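Side-chain contacts in TRAP dicarboxylate transporter-DctP subunit (Rhodobacter sphaeroides, PDB 4PE3), which probably captures a solute, perhaps a dicarboxylate or related organic acid, in the periplasm and delivers it to a TRAP-type membrane transporter: residues Thr73-Tyr77 / Lys78-Asp82; Asp82-Ala86 / Gly87-Gly91; Asp331-Val334 / Thr335-Asp339. All coordinates share one frame; numbering follows the deposited sequence.

Interaction 1: residues Thr73-Tyr77 / Lys78-Asp82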
ATOM      1  N   THR A  73       1.353  -2.936  21.378  1.00 19.29           N
ATOM      2  CA  THR A  73       1.641  -2.360  22.696  1.00 19.86           C
ATOM      3  C   THR A  73       0.445  -2.430  23.606  1.00 21.54           C
ATOM      4  O   THR A  73       0.551  -2.874  24.743  1.00 22.64           O
ATOM      5  CB  THR A  73       2.007  -0.880  22.616  1.00 18.80           C
ATOM      6  OG1 THR A  73       3.257  -0.748  21.959  1.00 18.82           O
ATOM      7  CG2 THR A  73       2.120  -0.280  24.009  1.00 22.97           C
ATOM      8  N   ILE A  74      -0.688  -1.959  23.096  1.00 21.43           N
ATOM      9  CA  ILE A  74      -1.889  -1.848  23.897  1.00 24.66           C
ATOM     10  C   ILE A  74      -2.887  -2.919  23.491  1.00 26.47           C
ATOM     11  O   ILE A  74      -3.524  -3.517  24.357  1.00 30.69           O
ATOM     12  CB  ILE A  74      -2.521  -0.450  23.772  1.00 26.48           C
ATOM     13  CG1 ILE A  74      -1.504   0.629  24.129  1.00 26.28           C
ATOM     14  CG2 ILE A  74      -3.736  -0.336  24.686  1.00 28.20           C
ATOM     15  CD1 ILE A  74      -1.084   0.593  25.611  1.00 26.67           C
ATOM     16  N   VAL A  75      -3.024  -3.173  22.189  1.00 23.76           N
ATOM     17  CA  VAL A  75      -3.952  -4.193  21.727  1.00 24.93           C
ATOM     18  C   VAL A  75      -3.461  -4.886  20.468  1.00 23.34           C
ATOM     19  O   VAL A  75      -2.529  -4.429  19.819  1.00 21.58           O
ATOM     20  CB  VAL A  75      -5.333  -3.601  21.407  1.00 29.72           C
ATOM     21  CG1 VAL A  75      -6.066  -3.260  22.695  1.00 33.87           C
ATOM     22  CG2 VAL A  75      -5.193  -2.391  20.485  1.00 31.79           C
ATOM     23  N   ASP A  76      -4.111  -5.994  20.137  1.00 27.54           N
ATOM     24  CA  ASP A  76      -3.826  -6.743  18.922  1.00 28.68           C
ATOM     25  C   ASP A  76      -3.976  -5.840  17.696  1.00 22.16           C
ATOM     26  O   ASP A  76      -4.856  -4.979  17.662  1.00 24.51           O
ATOM     27  CB  ASP A  76      -4.809  -7.913  18.846  1.00 31.55           C
ATOM     28  CG  ASP A  76      -4.545  -8.821  17.676  1.00 35.58           C
ATOM     29  OD1 ASP A  76      -5.143  -8.600  16.600  1.00 36.90           O
ATOM     30  OD2 ASP A  76      -3.744  -9.761  17.840  1.00 40.91           O
ATOM     31  N   TYR A  77      -3.131  -6.034  16.684  1.00 24.34           N
ATOM     32  CA  TYR A  77      -3.159  -5.195  15.477  1.00 24.41           C
ATOM     33  C   TYR A  77      -4.497  -5.175  14.700  1.00 27.38           C
ATOM     34  O   TYR A  77      -4.777  -4.214  13.981  1.00 25.94           O
ATOM     35  CB  TYR A  77      -2.004  -5.574  14.536  1.00 26.00           C
ATOM     36  CG  TYR A  77      -2.188  -6.887  13.802  1.00 25.40           C
ATOM     37  CD1 TYR A  77      -1.988  -8.106  14.440  1.00 30.13           C
ATOM     38  CD2 TYR A  77      -2.564  -6.905  12.472  1.00 27.83           C
ATOM     39  CE1 TYR A  77      -2.160  -9.297  13.769  1.00 34.47           C
ATOM     40  CE2 TYR A  77      -2.733  -8.088  11.792  1.00 28.34           C
ATOM     41  CZ  TYR A  77      -2.532  -9.283  12.443  1.00 30.51           C
ATOM     42  OH  TYR A  77      -2.704 -10.470  11.764  1.00 36.16           O
ATOM     43  N   LYS A  78      -5.315  -6.219  14.833  1.00 24.63           N
ATOM     44  CA  LYS A  78      -6.599  -6.258  14.155  1.00 30.13           C
ATOM     45  C   LYS A  78      -7.698  -5.602  14.972  1.00 27.51           C
ATOM     46  O   LYS A  78      -8.811  -5.412  14.477  1.00 30.14           O
ATOM     47  CB  LYS A  78      -7.001  -7.701  13.836  1.00 31.36           C
ATOM     48  CG  LYS A  78      -6.164  -8.336  12.742  1.00 31.31           C
ATOM     49  CD  LYS A  78      -6.999  -9.273  11.894  1.00 32.05           C
ATOM     50  CE  LYS A  78      -6.191  -9.904  10.786  1.00 34.17           C
ATOM     51  NZ  LYS A  78      -6.838 -11.164  10.317  1.00 36.25           N
ATOM     52  N   GLU A  79      -7.391  -5.227  16.208  0.70 23.53           N
ATOM     53  CA  GLU A  79      -8.418  -4.715  17.108  0.70 24.96           C
ATOM     54  C   GLU A  79      -8.206  -3.251  17.447  0.70 23.83           C
ATOM     55  O   GLU A  79      -8.854  -2.718  18.338  0.70 24.84           O
ATOM     56  CB  GLU A  79      -8.462  -5.543  18.389  0.70 32.55           C
ATOM     57  CG  GLU A  79      -8.772  -7.019  18.166  0.70 35.32           C
ATOM     58  CD  GLU A  79      -9.864  -7.254  17.134  0.70 38.73           C
ATOM     59  OE1 GLU A  79     -10.923  -6.592  17.212  0.70 41.01           O
ATOM     60  OE2 GLU A  79      -9.661  -8.108  16.242  0.70 40.27           O
ATOM     61  N   THR A  80      -7.309  -2.582  16.733  1.00 22.06           N
ATOM     62  CA  THR A  80      -7.121  -1.170  16.997  1.00 21.33           C
ATOM     63  C   THR A  80      -8.410  -0.350  16.796  1.00 22.06           C
ATOM     64  O   THR A  80      -8.631   0.589  17.548  1.00 22.62           O
ATOM     65  CB  THR A  80      -5.931  -0.559  16.252  1.00 19.46           C
ATOM     66  OG1 THR A  80      -5.978  -0.901  14.860  1.00 18.72           O
ATOM     67  CG2 THR A  80      -4.606  -1.057  16.827  1.00 18.96           C
ATOM     68  N   PRO A  81      -9.272  -0.701  15.804  1.00 22.37           N
ATOM     69  CA  PRO A  81     -10.481   0.130  15.687  1.00 23.58           C
ATOM     70  C   PRO A  81     -11.332   0.092  16.944  1.00 25.10           C
ATOM     71  O   PRO A  81     -11.803   1.129  17.406  1.00 25.64           O
ATOM     72  CB  PRO A  81     -11.230  -0.480  14.482  1.00 24.84           C
ATOM     73  CG  PRO A  81     -10.156  -1.153  13.668  1.00 22.07           C
ATOM     74  CD  PRO A  81      -9.176  -1.686  14.708  1.00 21.99           C
ATOM     75  N   ASP A  82     -11.533  -1.097  17.487  1.00 26.22           N
ATOM     76  CA  ASP A  82     -12.270  -1.263  18.726  1.00 28.14           C
ATOM     77  C   ASP A  82     -11.649  -0.431  19.866  1.00 27.99           C
ATOM     78  O   ASP A  82     -12.345   0.275  20.621  1.00 29.19           O
ATOM     79  CB  ASP A  82     -12.290  -2.755  19.085  1.00 29.59           C
ATOM     80  CG  ASP A  82     -13.036  -3.599  18.042  1.00 41.12           C
ATOM     81  OD1 ASP A  82     -13.990  -3.074  17.433  1.00 47.04           O
ATOM     82  OD2 ASP A  82     -12.682  -4.782  17.822  1.00 48.10           O
TER
HETATM   83  O   HOH W   1      -3.724  -1.974  13.712  1.00 15.63           O
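Y77 and K78 run side by side and point the same way, the lysine chain laid over one face of the tyrosine ring. K78 CG does the touching: it sits 3.8 Å from the centroid of the Y77 ring, 22° off the ring normal, a CH-pi contact shifted toward the CE2 rim. Y77 brings its ring there by setting CG between its own backbone N and carbonyl carbon (chi1 74°), which turns the aromatic group back along the lysine. Farther out, K78 CE passes the phenol oxygen, and the ring meets Y98 edge-to-face.

D76 also lies alongside K78, but it grips the backbone. With CG swung anti to the backbone N (chi1 -176°), its carboxylate reaches forward and OD1 accepts from K78 N at 3.0 Å, the N-H approaching from above the carboxylate plane. This is an Asx turn, superposed on a type I beta turn from D76 to E79 that E79 N closes by donating to D76 O at 2.9 Å, E79 occupying the N-cap position before helix 80-86.

V75 and T80 cross obliquely, V75 CG2 resting 3.9 Å from T80 CG2. A water that donates to Y77 O at 2.5 Å also hydrogen-bonds T80 OG1 at 2.7 Å, tying the turn to the first residue of the helix; T80 OG1 is also hydrogen-bonded to H92 ND1, its main polar partner.

The chemistry is that of a polar turn leading into a helix. D76 OD1 and K78 NZ stand 7.0 Å apart, so the aspartate works by holding an N-H in the turn, while the lysine contributes its aliphatic chain to the aromatic face.

Interaction 2: residues Asp82-Ala86 / Gly87-Gly91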
ATOM      1  N   ASP A  82     -11.533  -1.097  17.487  1.00 26.22           N
ATOM      2  CA  ASP A  82     -12.270  -1.263  18.726  1.00 28.14           C
ATOM      3  C   ASP A  82     -11.649  -0.431  19.866  1.00 27.99           C
ATOM      4  O   ASP A  82     -12.345   0.275  20.621  1.00 29.19           O
ATOM      5  CB  ASP A  82     -12.290  -2.755  19.085  1.00 29.59           C
ATOM      6  CG  ASP A  82     -13.036  -3.599  18.042  1.00 41.12           C
ATOM      7  OD1 ASP A  82     -13.990  -3.074  17.433  1.00 47.04           O
ATOM      8  OD2 ASP A  82     -12.682  -4.782  17.822  1.00 48.10           O
ATOM      9  N   ALA A  83     -10.329  -0.519  19.991  1.00 26.64           N
ATOM     10  CA  ALA A  83      -9.620   0.138  21.081  1.00 26.54           C
ATOM     11  C   ALA A  83      -9.743   1.654  20.975  1.00 26.10           C
ATOM     12  O   ALA A  83      -9.827   2.355  21.986  1.00 26.91           O
ATOM     13  CB  ALA A  83      -8.162  -0.269  21.074  1.00 28.63           C
ATOM     14  N   ILE A  84      -9.736   2.149  19.749  1.00 24.93           N
ATOM     15  CA  ILE A  84      -9.866   3.575  19.477  1.00 24.59           C
ATOM     16  C   ILE A  84     -11.238   4.083  19.906  1.00 26.43           C
ATOM     17  O   ILE A  84     -11.351   5.069  20.624  1.00 27.13           O
ATOM     18  CB  ILE A  84      -9.629   3.877  17.985  1.00 23.12           C
ATOM     19  CG1 ILE A  84      -8.139   3.732  17.666  1.00 21.36           C
ATOM     20  CG2 ILE A  84     -10.077   5.294  17.638  1.00 24.36           C
ATOM     21  CD1 ILE A  84      -7.866   3.522  16.183  1.00 24.39           C
ATOM     22  N   GLN A  85     -12.296   3.425  19.461  1.00 27.38           N
ATOM     23  CA  GLN A  85     -13.623   3.917  19.807  1.00 29.25           C
ATOM     24  C   GLN A  85     -13.894   3.794  21.308  1.00 30.99           C
ATOM     25  O   GLN A  85     -14.680   4.567  21.872  1.00 33.90           O
ATOM     26  CB  GLN A  85     -14.708   3.187  19.036  1.00 30.07           C
ATOM     27  CG  GLN A  85     -16.070   3.891  19.167  1.00 32.36           C
ATOM     28  CD  GLN A  85     -17.232   3.081  18.629  1.00 41.44           C
ATOM     29  OE1 GLN A  85     -18.394   3.411  18.885  1.00 45.77           O
ATOM     30  NE2 GLN A  85     -16.935   2.030  17.870  1.00 43.30           N
ATOM     31  N   ALA A  86     -13.258   2.823  21.958  1.00 30.84           N
ATOM     32  CA  ALA A  86     -13.431   2.618  23.403  1.00 32.46           C
ATOM     33  C   ALA A  86     -12.625   3.602  24.253  1.00 33.03           C
ATOM     34  O   ALA A  86     -12.903   3.776  25.445  1.00 36.48           O
ATOM     35  CB  ALA A  86     -13.052   1.201  23.782  1.00 33.22           C
ATOM     36  N   GLY A  87     -11.607   4.220  23.669  1.00 30.25           N
ATOM     37  CA  GLY A  87     -10.799   5.190  24.399  1.00 31.88           C
ATOM     38  C   GLY A  87      -9.538   4.594  24.987  1.00 30.58           C
ATOM     39  O   GLY A  87      -8.813   5.257  25.730  1.00 32.67           O
ATOM     40  N   LEU A  88      -9.275   3.336  24.661  1.00 28.65           N
ATOM     41  CA  LEU A  88      -8.088   2.645  25.159  1.00 27.99           C
ATOM     42  C   LEU A  88      -6.808   3.136  24.453  1.00 28.87           C
ATOM     43  O   LEU A  88      -5.740   3.253  25.055  1.00 29.67           O
ATOM     44  CB  LEU A  88      -8.275   1.142  24.982  1.00 28.49           C
ATOM     45  CG  LEU A  88      -7.091   0.257  25.364  1.00 34.46           C
ATOM     46  CD1 LEU A  88      -6.679   0.505  26.817  1.00 39.37           C
ATOM     47  CD2 LEU A  88      -7.448  -1.205  25.146  1.00 36.44           C
ATOM     48  N   ILE A  89      -6.923   3.400  23.159  1.00 25.23           N
ATOM     49  CA  ILE A  89      -5.932   4.189  22.432  1.00 23.08           C
ATOM     50  C   ILE A  89      -6.747   5.247  21.679  1.00 23.13           C
ATOM     51  O   ILE A  89      -7.989   5.197  21.695  1.00 24.38           O
ATOM     52  CB  ILE A  89      -5.102   3.344  21.445  1.00 21.58           C
ATOM     53  CG1 ILE A  89      -6.004   2.664  20.414  1.00 21.65           C
ATOM     54  CG2 ILE A  89      -4.265   2.301  22.182  1.00 24.48           C
ATOM     55  CD1 ILE A  89      -5.206   1.884  19.371  1.00 20.28           C
ATOM     56  N   ASP A  90      -6.086   6.219  21.067  1.00 22.01           N
ATOM     57  CA  ASP A  90      -6.772   7.318  20.384  1.00 22.19           C
ATOM     58  C   ASP A  90      -6.704   7.264  18.862  1.00 20.91           C
ATOM     59  O   ASP A  90      -7.512   7.907  18.195  1.00 21.28           O
ATOM     60  CB  ASP A  90      -6.213   8.651  20.865  1.00 22.31           C
ATOM     61  CG  ASP A  90      -6.388   8.836  22.350  1.00 23.79           C
ATOM     62  OD1 ASP A  90      -7.529   8.746  22.848  1.00 25.34           O
ATOM     63  OD2 ASP A  90      -5.369   9.036  23.044  1.00 23.50           O
ATOM     64  N   GLY A  91      -5.758   6.526  18.304  1.00 19.53           N
ATOM     65  CA  GLY A  91      -5.686   6.380  16.865  1.00 18.42           C
ATOM     66  C   GLY A  91      -4.785   5.237  16.484  1.00 17.35           C
ATOM     67  O   GLY A  91      -4.240   4.528  17.343  1.00 17.52           O
TER
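A83 and I84 face L88 and I89 where helix 80-86 stops and the chain doubles back, and the backbone bonds come first. A83 O is the hub. It takes L88 N at 2.9 Å and receives weak bonds from G87 N and from I89 N, the latter at 3.3 Å. G87 N also donates to I84 O at 3.2 Å. With G87 at positive phi (96°), this is a Schellman motif: the first N-H groups past the helix fold back on carbonyls of its last turn. The positive phi is one that glycine adopts readily, with A86 O close by.

A CA-H...O contact adds to the polar set, I84 CA lying 3.3 Å from I89 O and pointing its hydrogen almost straight at it (164°).

The apolar contacts centre on I89. Its CG1 stands between the backbone N and the carbonyl carbon (chi1 59°), a torsion that turns this branch back to the helix, where it meets I84 CG1 at 3.6 Å and A83 CB at 3.7 Å. I84 reaches on past I89, its CD1 tip coming 3.5 Å from G91 C, while its other branch, CG2, packs on D90 O. At the outer end, L88 CB lies over A83 CB more loosely, 4.2 Å away.

The reversal joins helix 80-86 to strand 91-95 of the five-stranded sheet. D90 already pairs with the neighbouring strand 32-37, its OD2 accepting from R34 N, and I89 touches Q36 there. On the other flank I84 O accepts from N248 ND2, at the end of strand 243-248, so the helix end and the link after it are tied to strands 243-248 and 32-37, the two neighbours of strand 91-95.

Interaction 3: residues Asp331-Val334 / Thr335-Asp339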
ATOM      1  N   ASP A 331     -16.620   1.191  -7.994  1.00 20.22           N
ATOM      2  CA  ASP A 331     -17.167   2.216  -8.893  1.00 21.93           C
ATOM      3  C   ASP A 331     -16.325   3.479  -8.834  1.00 21.40           C
ATOM      4  O   ASP A 331     -16.008   4.082  -9.860  1.00 22.15           O
ATOM      5  CB  ASP A 331     -18.602   2.578  -8.532  1.00 23.63           C
ATOM      6  CG  ASP A 331     -19.587   1.479  -8.852  1.00 27.41           C
ATOM      7  OD1 ASP A 331     -19.242   0.569  -9.623  1.00 27.89           O
ATOM      8  OD2 ASP A 331     -20.710   1.527  -8.316  1.00 30.00           O
ATOM      9  N   THR A 332     -15.942   3.856  -7.621  1.00 20.23           N
ATOM     10  CA  THR A 332     -15.189   5.081  -7.419  1.00 19.95           C
ATOM     11  C   THR A 332     -13.794   4.983  -8.018  1.00 19.69           C
ATOM     12  O   THR A 332     -13.323   5.925  -8.659  1.00 19.40           O
ATOM     13  CB  THR A 332     -15.153   5.416  -5.918  1.00 22.74           C
ATOM     14  OG1 THR A 332     -16.496   5.569  -5.448  1.00 22.94           O
ATOM     15  CG2 THR A 332     -14.388   6.703  -5.639  1.00 22.96           C
ATOM     16  N   LEU A 333     -13.154   3.829  -7.821  1.00 18.46           N
ATOM     17  CA  LEU A 333     -11.822   3.566  -8.354  1.00 16.59           C
ATOM     18  C   LEU A 333     -11.817   3.549  -9.870  1.00 17.67           C
ATOM     19  O   LEU A 333     -10.994   4.192 -10.494  1.00 18.79           O
ATOM     20  CB  LEU A 333     -11.332   2.228  -7.814  1.00 15.70           C
ATOM     21  CG  LEU A 333      -9.980   1.780  -8.377  1.00 15.91           C
ATOM     22  CD1 LEU A 333      -8.871   2.748  -7.978  1.00 18.06           C
ATOM     23  CD2 LEU A 333      -9.647   0.385  -7.877  1.00 19.27           C
ATOM     24  N   VAL A 334     -12.761   2.829 -10.456  1.00 18.70           N
ATOM     25  CA  VAL A 334     -12.791   2.706 -11.907  1.00 19.96           C
ATOM     26  C   VAL A 334     -13.133   4.049 -12.549  1.00 21.40           C
ATOM     27  O   VAL A 334     -12.558   4.401 -13.580  1.00 21.99           O
ATOM     28  CB  VAL A 334     -13.783   1.611 -12.356  1.00 21.07           C
ATOM     29  CG1 VAL A 334     -14.041   1.685 -13.858  1.00 25.77           C
ATOM     30  CG2 VAL A 334     -13.244   0.238 -11.970  1.00 23.59           C
ATOM     31  N   THR A 335     -14.051   4.801 -11.950  1.00 22.15           N
ATOM     32  CA  THR A 335     -14.325   6.145 -12.428  1.00 23.65           C
ATOM     33  C   THR A 335     -13.062   7.001 -12.424  1.00 22.84           C
ATOM     34  O   THR A 335     -12.763   7.669 -13.408  1.00 23.90           O
ATOM     35  CB  THR A 335     -15.436   6.822 -11.592  1.00 26.30           C
ATOM     36  OG1 THR A 335     -16.649   6.077 -11.742  1.00 25.77           O
ATOM     37  CG2 THR A 335     -15.663   8.258 -12.047  1.00 28.41           C
ATOM     38  N   TYR A 336     -12.296   6.944 -11.337  1.00 21.10           N
ATOM     39  CA  TYR A 336     -11.054   7.706 -11.223  1.00 20.42           C
ATOM     40  C   TYR A 336     -10.023   7.326 -12.299  1.00 21.06           C
ATOM     41  O   TYR A 336      -9.469   8.186 -12.985  1.00 21.13           O
ATOM     42  CB  TYR A 336     -10.447   7.518  -9.816  1.00 20.14           C
ATOM     43  CG  TYR A 336      -9.132   8.238  -9.662  1.00 18.32           C
ATOM     44  CD1 TYR A 336      -9.096   9.588  -9.341  1.00 19.12           C
ATOM     45  CD2 TYR A 336      -7.929   7.580  -9.880  1.00 17.38           C
ATOM     46  CE1 TYR A 336      -7.908  10.252  -9.232  1.00 18.89           C
ATOM     47  CE2 TYR A 336      -6.735   8.241  -9.765  1.00 17.10           C
ATOM     48  CZ  TYR A 336      -6.727   9.570  -9.454  1.00 20.42           C
ATOM     49  OH  TYR A 336      -5.544  10.236  -9.337  1.00 19.47           O
ATOM     50  N   LEU A 337      -9.781   6.036 -12.433  1.00 19.30           N
ATOM     51  CA  LEU A 337      -8.809   5.535 -13.401  1.00 19.17           C
ATOM     52  C   LEU A 337      -9.199   5.900 -14.826  1.00 21.96           C
ATOM     53  O   LEU A 337      -8.339   6.301 -15.610  1.00 21.47           O
ATOM     54  CB  LEU A 337      -8.657   4.023 -13.253  1.00 18.29           C
ATOM     55  CG  LEU A 337      -8.094   3.579 -11.900  1.00 16.61           C
ATOM     56  CD1 LEU A 337      -8.191   2.072 -11.746  1.00 20.35           C
ATOM     57  CD2 LEU A 337      -6.647   4.023 -11.731  1.00 15.87           C
ATOM     58  N   LYS A 338     -10.478   5.772 -15.169  1.00 22.32           N
ATOM     59  CA  LYS A 338     -10.912   6.109 -16.513  1.00 24.34           C
ATOM     60  C   LYS A 338     -10.750   7.601 -16.736  1.00 25.31           C
ATOM     61  O   LYS A 338     -10.295   8.052 -17.790  1.00 26.45           O
ATOM     62  CB  LYS A 338     -12.362   5.669 -16.748  1.00 25.83           C
ATOM     63  CG  LYS A 338     -12.542   4.166 -16.896  1.00 27.01           C
ATOM     64  CD  LYS A 338     -13.973   3.820 -17.252  1.00 29.27           C
ATOM     65  CE  LYS A 338     -14.182   2.318 -17.360  1.00 32.66           C
ATOM     66  NZ  LYS A 338     -15.447   2.022 -18.100  1.00 38.16           N
ATOM     67  N   ASP A 339     -11.119   8.373 -15.727  1.00 25.09           N
ATOM     68  CA  ASP A 339     -11.054   9.812 -15.832  1.00 26.25           C
ATOM     69  C   ASP A 339      -9.623  10.316 -16.020  1.00 25.66           C
ATOM     70  O   ASP A 339      -9.394  11.308 -16.722  1.00 29.72           O
ATOM     71  CB  ASP A 339     -11.659  10.444 -14.593  1.00 29.01           C
ATOM     72  CG  ASP A 339     -11.420  11.906 -14.552  1.00 33.17           C
ATOM     73  OD1 ASP A 339     -11.998  12.594 -15.411  1.00 30.41           O
ATOM     74  OD2 ASP A 339     -10.632  12.366 -13.705  1.00 31.73           O
TER
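V334 lies alongside K338 one turn further on, both side chains pointing the same way. V334 CG1, anti to the backbone N (chi1 168°), comes 3.6 Å from K338 CE, so the methyl meets the far end of an extended lysine chain. That chain carries K338 NZ onward to a salt bridge with the C-terminal carboxylate of E345, while V334 also touches M343. Between the two residues K338 N donates to V334 O at 3.0 Å.

T335 turns its hydroxyl back to the preceding turn. With OG1 beside its own backbone N (chi1 -63°), the O-H donates to D331 O at 2.8 Å, and T335 N reaches the same oxygen at 3.0 Å. The two donors approach from opposite faces of the carbonyl plane, so D331 O is gripped twice.

L333 faces inward and crosses L337, its CG 3.8 Å from L337 CD1; both leucines rest on W116 and on W316 of helix 302-320. L337 N closes the matching backbone bond to L333 O, 2.9 Å long.

This is the i to i+4 pattern of an alpha-helix, here the last turns of helix 324-339, with a threonine hydroxyl bonded back to the i-4 carbonyl. One side packs on helix 302-320, and at the end D339 OD1 binds a zinc ion.

Overall arrangement
Interactions 1 and 2 are consecutive along the chain, sharing D82 and flanking helix 80-86: the first leads into it from the loop after strand 65-69, the second leads out toward strand 91-95. Their centres are 8 Å apart and they touch, I74 and V75 packing on L88, so the loops at the two helix ends close on each other beside the five-stranded sheet. They lie at the two ends of the helix in the beta-alpha-beta unit running from strand 65-69 to the parallel strand 91-95. Interaction 3 comes much later, in helix 324-339, its centre about 32 Å from that of interaction 1 and the nearest atoms about 21 Å apart; that helix packs on helix 302-320.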